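Local coordinates for protein proline dehydrogenase (Bradyrhizobium japonicum USDA 110, PDB 3HAZ) that probably oxidises proline to glutamate in two steps, pairing an FAD-dependent proline dehydrogenase with an NAD-dependent aldehyde dehydrogenase in one chain, at residues 544-549 and 711-716; 919-924 and 941-946. One frame throughout, in Å; residues are numbered along the deposited sequence.

Interaction 1. Residues 544-549 and 711-716; sequences IADATP and LVTGDG. With NAD (nicotinamide-adenine-dinucleotide), chain D.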
loop_
_atom_site.group_PDB
_atom_site.type_symbol
_atom_site.label_atom_id
_atom_site.label_comp_id
_atom_site.label_asym_id
_atom_site.label_seq_id
_atom_site.Cartn_x
_atom_site.Cartn_y
_atom_site.Cartn_z
ATOM N N ILE A 544 26.344 -48.200 -28.332
ATOM C CA ILE A 544 27.165 -47.238 -27.608
ATOM C C ILE A 544 28.153 -47.950 -26.691
ATOM O O ILE A 544 27.767 -48.515 -25.666
ATOM C CB ILE A 544 26.300 -46.273 -26.776
ATOM C CG1 ILE A 544 25.472 -45.380 -27.698
ATOM C CG2 ILE A 544 27.169 -45.430 -25.854
ATOM C CD1 ILE A 544 24.761 -44.260 -26.983
ATOM N N ALA A 545 29.427 -47.914 -27.067
ATOM C CA ALA A 545 30.478 -48.614 -26.333
ATOM C C ALA A 545 30.462 -48.326 -24.830
ATOM O O ALA A 545 30.392 -47.170 -24.408
ATOM C CB ALA A 545 31.840 -48.278 -26.922
ATOM N N ASP A 546 30.530 -49.391 -24.034
ATOM C CA ASP A 546 30.618 -49.273 -22.581
ATOM C C ASP A 546 31.934 -48.628 -22.160
ATOM O O ASP A 546 32.916 -48.660 -22.897
ATOM C CB ASP A 546 30.502 -50.647 -21.918
ATOM C CG ASP A 546 29.065 -51.064 -21.676
ATOM O OD1 ASP A 546 28.147 -50.256 -21.948
ATOM O OD2 ASP A 546 28.857 -52.204 -21.205
ATOM N N ALA A 547 31.941 -48.045 -20.966
ATOM C CA ALA A 547 33.159 -47.496 -20.394
ATOM C C ALA A 547 33.883 -48.563 -19.578
ATOM O O ALA A 547 33.257 -49.470 -19.027
ATOM C CB ALA A 547 32.835 -46.291 -19.521
ATOM N N THR A 548 35.205 -48.454 -19.514
ATOM C CA THR A 548 36.009 -49.308 -18.653
ATOM C C THR A 548 36.136 -48.641 -17.292
ATOM O O THR A 548 35.947 -47.433 -17.177
ATOM C CB THR A 548 37.409 -49.527 -19.236
ATOM O OG1 THR A 548 38.082 -48.267 -19.351
ATOM C CG2 THR A 548 37.316 -50.181 -20.610
ATOM N N PRO A 549 36.449 -49.427 -16.251
ATOM C CA PRO A 549 36.596 -48.869 -14.902
ATOM C C PRO A 549 37.629 -47.744 -14.855
ATOM O O PRO A 549 37.508 -46.838 -14.026
ATOM C CB PRO A 549 37.066 -50.071 -14.081
ATOM C CG PRO A 549 36.501 -51.252 -14.807
ATOM C CD PRO A 549 36.592 -50.894 -16.263
ATOM N N LEU A 711 29.370 -38.152 -19.285
ATOM C CA LEU A 711 28.557 -39.353 -19.407
ATOM C C LEU A 711 29.443 -40.594 -19.389
ATOM O O LEU A 711 30.387 -40.700 -20.170
ATOM C CB LEU A 711 27.751 -39.332 -20.702
ATOM C CG LEU A 711 26.693 -40.430 -20.798
ATOM C CD1 LEU A 711 25.487 -40.058 -19.940
ATOM C CD2 LEU A 711 26.282 -40.657 -22.245
ATOM N N VAL A 712 29.135 -41.524 -18.492
ATOM C CA VAL A 712 29.806 -42.816 -18.458
ATOM C C VAL A 712 28.765 -43.917 -18.600
ATOM O O VAL A 712 27.864 -44.032 -17.772
ATOM C CB VAL A 712 30.568 -43.017 -17.140
ATOM C CG1 VAL A 712 31.083 -44.440 -17.040
ATOM C CG2 VAL A 712 31.713 -42.020 -17.030
ATOM N N THR A 713 28.878 -44.719 -19.653
ATOM C CA THR A 713 27.929 -45.805 -19.877
ATOM C C THR A 713 28.468 -47.156 -19.420
ATOM O O THR A 713 29.681 -47.362 -19.330
ATOM C CB THR A 713 27.514 -45.916 -21.356
ATOM O OG1 THR A 713 28.679 -46.136 -22.164
ATOM C CG2 THR A 713 26.802 -44.644 -21.806
ATOM N N GLY A 714 27.551 -48.076 -19.140
ATOM C CA GLY A 714 27.911 -49.411 -18.710
ATOM C C GLY A 714 26.830 -50.032 -17.851
ATOM O O GLY A 714 25.714 -49.513 -17.765
ATOM N N ASP A 715 27.166 -51.142 -17.206
ATOM C CA ASP A 715 26.219 -51.863 -16.364
ATOM C C ASP A 715 26.266 -51.385 -14.915
ATOM O O ASP A 715 26.786 -50.307 -14.619
ATOM C CB ASP A 715 26.499 -53.364 -16.427
ATOM C CG ASP A 715 27.975 -53.685 -16.299
ATOM O OD1 ASP A 715 28.744 -52.804 -15.854
ATOM O OD2 ASP A 715 28.369 -54.817 -16.650
ATOM N N GLY A 716 25.721 -52.201 -14.018
ATOM C CA GLY A 716 25.707 -51.886 -12.604
ATOM C C GLY A 716 27.090 -51.924 -11.982
ATOM O O GLY A 716 27.290 -51.422 -10.876
HETATM P PA NAD D . 17.822 -50.797 -11.189
HETATM O O1A NAD D . 18.055 -50.890 -9.567
HETATM O O2A NAD D . 17.760 -52.152 -11.760
HETATM O O5B NAD D . 19.116 -49.961 -11.831
HETATM C C5B NAD D . 18.941 -48.602 -12.206
HETATM C C4B NAD D . 20.291 -47.890 -12.382
HETATM O O4B NAD D . 21.312 -48.218 -11.365
HETATM C C3B NAD D . 21.055 -48.215 -13.730
HETATM O O3B NAD D . 21.551 -47.177 -14.519
HETATM C C2B NAD D . 21.965 -49.358 -13.289
HETATM O O2B NAD D . 22.892 -49.911 -14.196
HETATM C C1B NAD D . 22.430 -48.832 -12.001
HETATM N N9A NAD D . 22.975 -49.898 -11.147
HETATM C C8A NAD D . 22.658 -51.218 -11.169
HETATM N N7A NAD D . 23.426 -51.869 -10.160
HETATM C C5A NAD D . 24.224 -50.893 -9.521
HETATM C C6A NAD D . 25.146 -50.975 -8.484
HETATM N N6A NAD D . 25.419 -52.262 -7.863
HETATM N N1A NAD D . 25.786 -49.859 -8.050
HETATM C C2A NAD D . 25.522 -48.636 -8.644
HETATM N N3A NAD D . 24.615 -48.552 -9.665
HETATM C C4A NAD D . 23.964 -49.685 -10.105
HETATM O O3 NAD D . 16.433 -49.923 -11.538
HETATM P PN NAD D . 15.759 -50.018 -13.065
HETATM O O1N NAD D . 15.574 -51.621 -13.481
HETATM O O2N NAD D . 16.623 -49.339 -14.033
HETATM O O5D NAD D . 14.261 -49.284 -13.070
HETATM C C5D NAD D . 13.174 -49.896 -12.391
HETATM C C4D NAD D . 13.083 -49.476 -10.908
HETATM O O4D NAD D . 13.367 -48.042 -10.604
HETATM C C3D NAD D . 11.782 -49.801 -10.056
HETATM O O3D NAD D . 11.898 -50.582 -8.891
HETATM C C2D NAD D . 11.169 -48.387 -9.951
HETATM O O2D NAD D . 9.982 -48.154 -9.218
HETATM C C1D NAD D . 12.372 -47.567 -9.720
HETATM N N1N NAD D . 12.052 -46.175 -10.064
HETATM C C2N NAD D . 11.613 -45.301 -9.052
HETATM C C3N NAD D . 11.276 -43.921 -9.389
HETATM C C7N NAD D . 10.807 -42.962 -8.280
HETATM O O7N NAD D . 10.738 -41.807 -8.507
HETATM N N7N NAD D . 10.588 -43.456 -6.936
HETATM C C4N NAD D . 11.391 -43.450 -10.792
HETATM C C5N NAD D . 11.830 -44.319 -11.794
HETATM C C6N NAD D . 12.176 -45.718 -11.456
#

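Interaction 2. Residues 919-924 and 941-946; sequences GVHSRI and YVNRNM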
loop_
_atom_site.group_PDB
_atom_site.type_symbol
_atom_site.label_atom_id
_atom_site.label_comp_id
_atom_site.label_asym_id
_atom_site.label_seq_id
_atom_site.Cartn_x
_atom_site.Cartn_y
_atom_site.Cartn_z
ATOM N N GLY A 919 -3.870 -44.258 -4.291
ATOM C CA GLY A 919 -5.085 -43.727 -4.878
ATOM C C GLY A 919 -6.266 -43.892 -3.939
ATOM O O GLY A 919 -6.395 -44.924 -3.284
ATOM N N VAL A 920 -7.123 -42.874 -3.864
ATOM C CA VAL A 920 -8.357 -42.964 -3.090
ATOM C C VAL A 920 -9.534 -42.480 -3.927
ATOM O O VAL A 920 -9.544 -41.344 -4.401
ATOM C CB VAL A 920 -8.319 -42.117 -1.794
ATOM C CG1 VAL A 920 -9.621 -42.301 -0.998
ATOM C CG2 VAL A 920 -7.118 -42.477 -0.944
ATOM N N HIS A 921 -10.520 -43.353 -4.112
ATOM C CA HIS A 921 -11.735 -43.003 -4.834
ATOM C C HIS A 921 -12.927 -43.072 -3.897
ATOM O O HIS A 921 -13.293 -44.149 -3.425
ATOM C CB HIS A 921 -11.954 -43.934 -6.025
ATOM C CG HIS A 921 -11.515 -43.356 -7.332
ATOM N ND1 HIS A 921 -10.200 -43.363 -7.747
ATOM C CD2 HIS A 921 -12.216 -42.740 -8.313
ATOM C CE1 HIS A 921 -10.111 -42.785 -8.931
ATOM N NE2 HIS A 921 -11.322 -42.406 -9.300
ATOM N N SER A 922 -13.522 -41.914 -3.636
ATOM C CA SER A 922 -14.605 -41.807 -2.676
ATOM C C SER A 922 -15.250 -40.444 -2.747
ATOM O O SER A 922 -14.582 -39.447 -3.021
ATOM C CB SER A 922 -14.096 -42.037 -1.258
ATOM O OG SER A 922 -15.134 -41.825 -0.308
ATOM N N ARG A 923 -16.553 -40.416 -2.491
ATOM C CA ARG A 923 -17.304 -39.177 -2.396
ATOM C C ARG A 923 -17.133 -38.604 -0.990
ATOM O O ARG A 923 -17.324 -37.410 -0.766
ATOM C CB ARG A 923 -18.792 -39.455 -2.678
ATOM C CG ARG A 923 -19.627 -38.236 -3.053
ATOM C CD ARG A 923 -20.945 -38.674 -3.698
ATOM N NE ARG A 923 -21.899 -39.165 -2.710
ATOM C CZ ARG A 923 -22.842 -40.067 -2.957
ATOM N NH1 ARG A 923 -23.657 -40.444 -1.987
ATOM N NH2 ARG A 923 -22.969 -40.601 -4.166
ATOM N N ILE A 924 -16.742 -39.464 -0.052
ATOM C CA ILE A 924 -16.803 -39.146 1.376
ATOM C C ILE A 924 -15.550 -38.448 1.927
ATOM O O ILE A 924 -14.541 -39.090 2.230
ATOM C CB ILE A 924 -17.098 -40.415 2.198
ATOM C CG1 ILE A 924 -18.276 -41.174 1.576
ATOM C CG2 ILE A 924 -17.371 -40.061 3.652
ATOM C CD1 ILE A 924 -18.665 -42.449 2.316
ATOM N N TYR A 941 -3.365 -39.482 -4.455
ATOM C CA TYR A 941 -4.215 -38.980 -5.526
ATOM C C TYR A 941 -5.671 -39.353 -5.244
ATOM O O TYR A 941 -6.001 -40.529 -5.059
ATOM C CB TYR A 941 -3.788 -39.580 -6.863
ATOM C CG TYR A 941 -2.436 -39.121 -7.373
ATOM C CD1 TYR A 941 -1.301 -39.914 -7.215
ATOM C CD2 TYR A 941 -2.303 -37.906 -8.039
ATOM C CE1 TYR A 941 -0.067 -39.506 -7.704
ATOM C CE2 TYR A 941 -1.076 -37.486 -8.526
ATOM C CZ TYR A 941 0.041 -38.284 -8.357
ATOM O OH TYR A 941 1.261 -37.851 -8.846
ATOM N N VAL A 942 -6.534 -38.348 -5.219
ATOM C CA VAL A 942 -7.926 -38.546 -4.851
ATOM C C VAL A 942 -8.854 -38.344 -6.045
ATOM O O VAL A 942 -8.883 -37.271 -6.647
ATOM C CB VAL A 942 -8.331 -37.589 -3.711
ATOM C CG1 VAL A 942 -9.800 -37.808 -3.302
ATOM C CG2 VAL A 942 -7.399 -37.784 -2.523
ATOM N N ASN A 943 -9.597 -39.391 -6.390
ATOM C CA ASN A 943 -10.601 -39.299 -7.443
ATOM C C ASN A 943 -9.992 -38.955 -8.799
ATOM O O ASN A 943 -10.610 -38.272 -9.612
ATOM C CB ASN A 943 -11.696 -38.294 -7.054
ATOM C CG ASN A 943 -12.577 -38.803 -5.913
ATOM O OD1 ASN A 943 -12.643 -40.008 -5.659
ATOM N ND2 ASN A 943 -13.251 -37.885 -5.220
ATOM N N ARG A 944 -8.773 -39.436 -9.021
ATOM C CA ARG A 944 -8.100 -39.342 -10.314
ATOM C C ARG A 944 -7.070 -40.467 -10.415
ATOM O O ARG A 944 -6.868 -41.224 -9.464
ATOM C CB ARG A 944 -7.418 -37.980 -10.491
ATOM C CG ARG A 944 -6.444 -37.607 -9.370
ATOM C CD ARG A 944 -5.364 -36.660 -9.881
ATOM N NE ARG A 944 -4.376 -37.380 -10.684
ATOM C CZ ARG A 944 -3.336 -36.816 -11.291
ATOM N NH1 ARG A 944 -2.493 -37.570 -11.991
ATOM N NH2 ARG A 944 -3.141 -35.503 -11.206
ATOM N N ASN A 945 -6.412 -40.588 -11.559
ATOM C CA ASN A 945 -5.386 -41.616 -11.684
ATOM C C ASN A 945 -4.148 -41.291 -10.830
ATOM O O ASN A 945 -4.007 -40.174 -10.327
ATOM C CB ASN A 945 -5.022 -41.852 -13.147
ATOM C CG ASN A 945 -4.165 -40.749 -13.715
ATOM O OD1 ASN A 945 -3.244 -40.269 -13.064
ATOM N ND2 ASN A 945 -4.462 -40.342 -14.941
ATOM N N MET A 946 -3.267 -42.273 -10.660
ATOM C CA MET A 946 -2.132 -42.150 -9.739
ATOM C C MET A 946 -0.803 -41.815 -10.426
ATOM O O MET A 946 0.249 -41.868 -9.797
ATOM C CB MET A 946 -1.961 -43.452 -8.942
ATOM C CG MET A 946 -3.123 -43.786 -8.018
ATOM S SD MET A 946 -3.256 -45.552 -7.628
ATOM C CE MET A 946 -1.631 -45.884 -6.939
#

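Interaction 1. Residues 544-549 and 711-716
The carboxylate of Asp546 lies flat over the backbone of Gly714: Gly714 CA stands above its plane, 3.6 Å from Asp546 CG, with Gly714 N over the same face. At the far end of 711-716 a second flat group, the adenine of NAD, has the Gly716 carbonyl over one face, Gly716 O standing 3.2 Å from C6A. Glycine is needed there, since any CB would run into N7A. Gly714 has its own reason: its backbone angles would jam a CB against the preceding carbonyl. The two segments run nearly perpendicular, 92° apart, and one backbone bond joins them. Ala547 N donates to Thr713 O over 2.9 Å, nearly straight at 163°, though from above the carbonyl plane. The small Ala547 also brings its CB to Val712 CG1 at 3.6 Å, while helix 549-567 packs on Val712 through Ala552 and Ala555. The turn follows strand 709-711 and leads into helix 716-724, and Gly714, Gly716 and Gly719 fit a Rossmann-type GxGxxG pattern, consistent with the nucleotide-binding fold of aldehyde dehydrogenases. Asp715 caps that helix, its OD1 taking weak bonds from Arg717 N and Ile718 N, and Lys683, which also binds NAD, holds Gly714 O. Thr713 places OG1 between its backbone N and carbonyl carbon, which sets the hydroxyl 3.0 Å from Ala545 O and leaves its methyl CG2 to meet Ile544 CG2 at 4.1 Å, the two side chains crossing at about a right angle. Glu686 packs against both Asp546 and Asp715, whose OD2 atoms are 5.3 Å apart, and these two like charges may slightly raise each other's proton affinity.

Interaction 2. Residues 919-924 and 941-946
Strands 917-921 and 939-942 are the two parallel strands of a beta-alpha-beta crossover, linked by helix 925-934, within the aldehyde dehydrogenase part of the protein. Val920 uses both its backbone polar atoms here: Val920 N donates to Tyr941 O at 2.9 Å, nearly along the C=O axis, and Val920 O accepts from Asn943 N at 2.8 Å. Where the strands end, the Asn943 amide takes over the pairing. Its OD1 receives Ser922 N on a lone pair at 2.9 Å, while ND2 donates a hydrogen bond to Ser922 O at 3.0 Å, so a single side chain serves donor and acceptor of one residue. Asparagine also tolerates the positive phi of 62° by which the chain leaves the strand. An alanine here would lose both side-chain bonds and would probably leave the Ser922 backbone poorly satisfied. Asn943 CA sits over one face of the His921 ring, 3.8 Å from its centroid, and Asn943 O accepts from Asn986 ND2 of the second subunit. Ser922 OG takes Ile924 N at 2.9 Å, an ST turn, and also bonds Asp770 OD2. Val920 and Val942, both on the helix-covered face, pack on Ile928. Arg944 grips Asn945 side-on, NE to O and NH1 to OD1, and NH2 forms a salt bridge to Glu641 of the second subunit. Gly919 meets Met946, whose SD lies 3.6 Å from Gly919 N, where a CB would clash. Tyr941 CD2 stands 3.4 Å above the plane of the Arg944 guanidinium.

Both interactions belong to the aldehyde dehydrogenase family region and follow one another along the chain, interaction 1 closing before interaction 2 opens. Their centres are 42 Å apart and their nearest atoms about 27 Å, so they do not touch. They serve different sheets: residues 711-716 extend from strand 709-711 of the mixed sheet beside NAD, whereas interaction 2 joins the last two strands of another mixed sheet, whose outer strand 939-942 pairs in parallel with a strand of the second subunit, so that the sheet runs on across the interface. One contact thus shapes the adenine end of the dinucleotide site, while the other lies nearer the chain's centre, the side chain of Tyr941 about 9 Å from that of the predicted active-site Cys794.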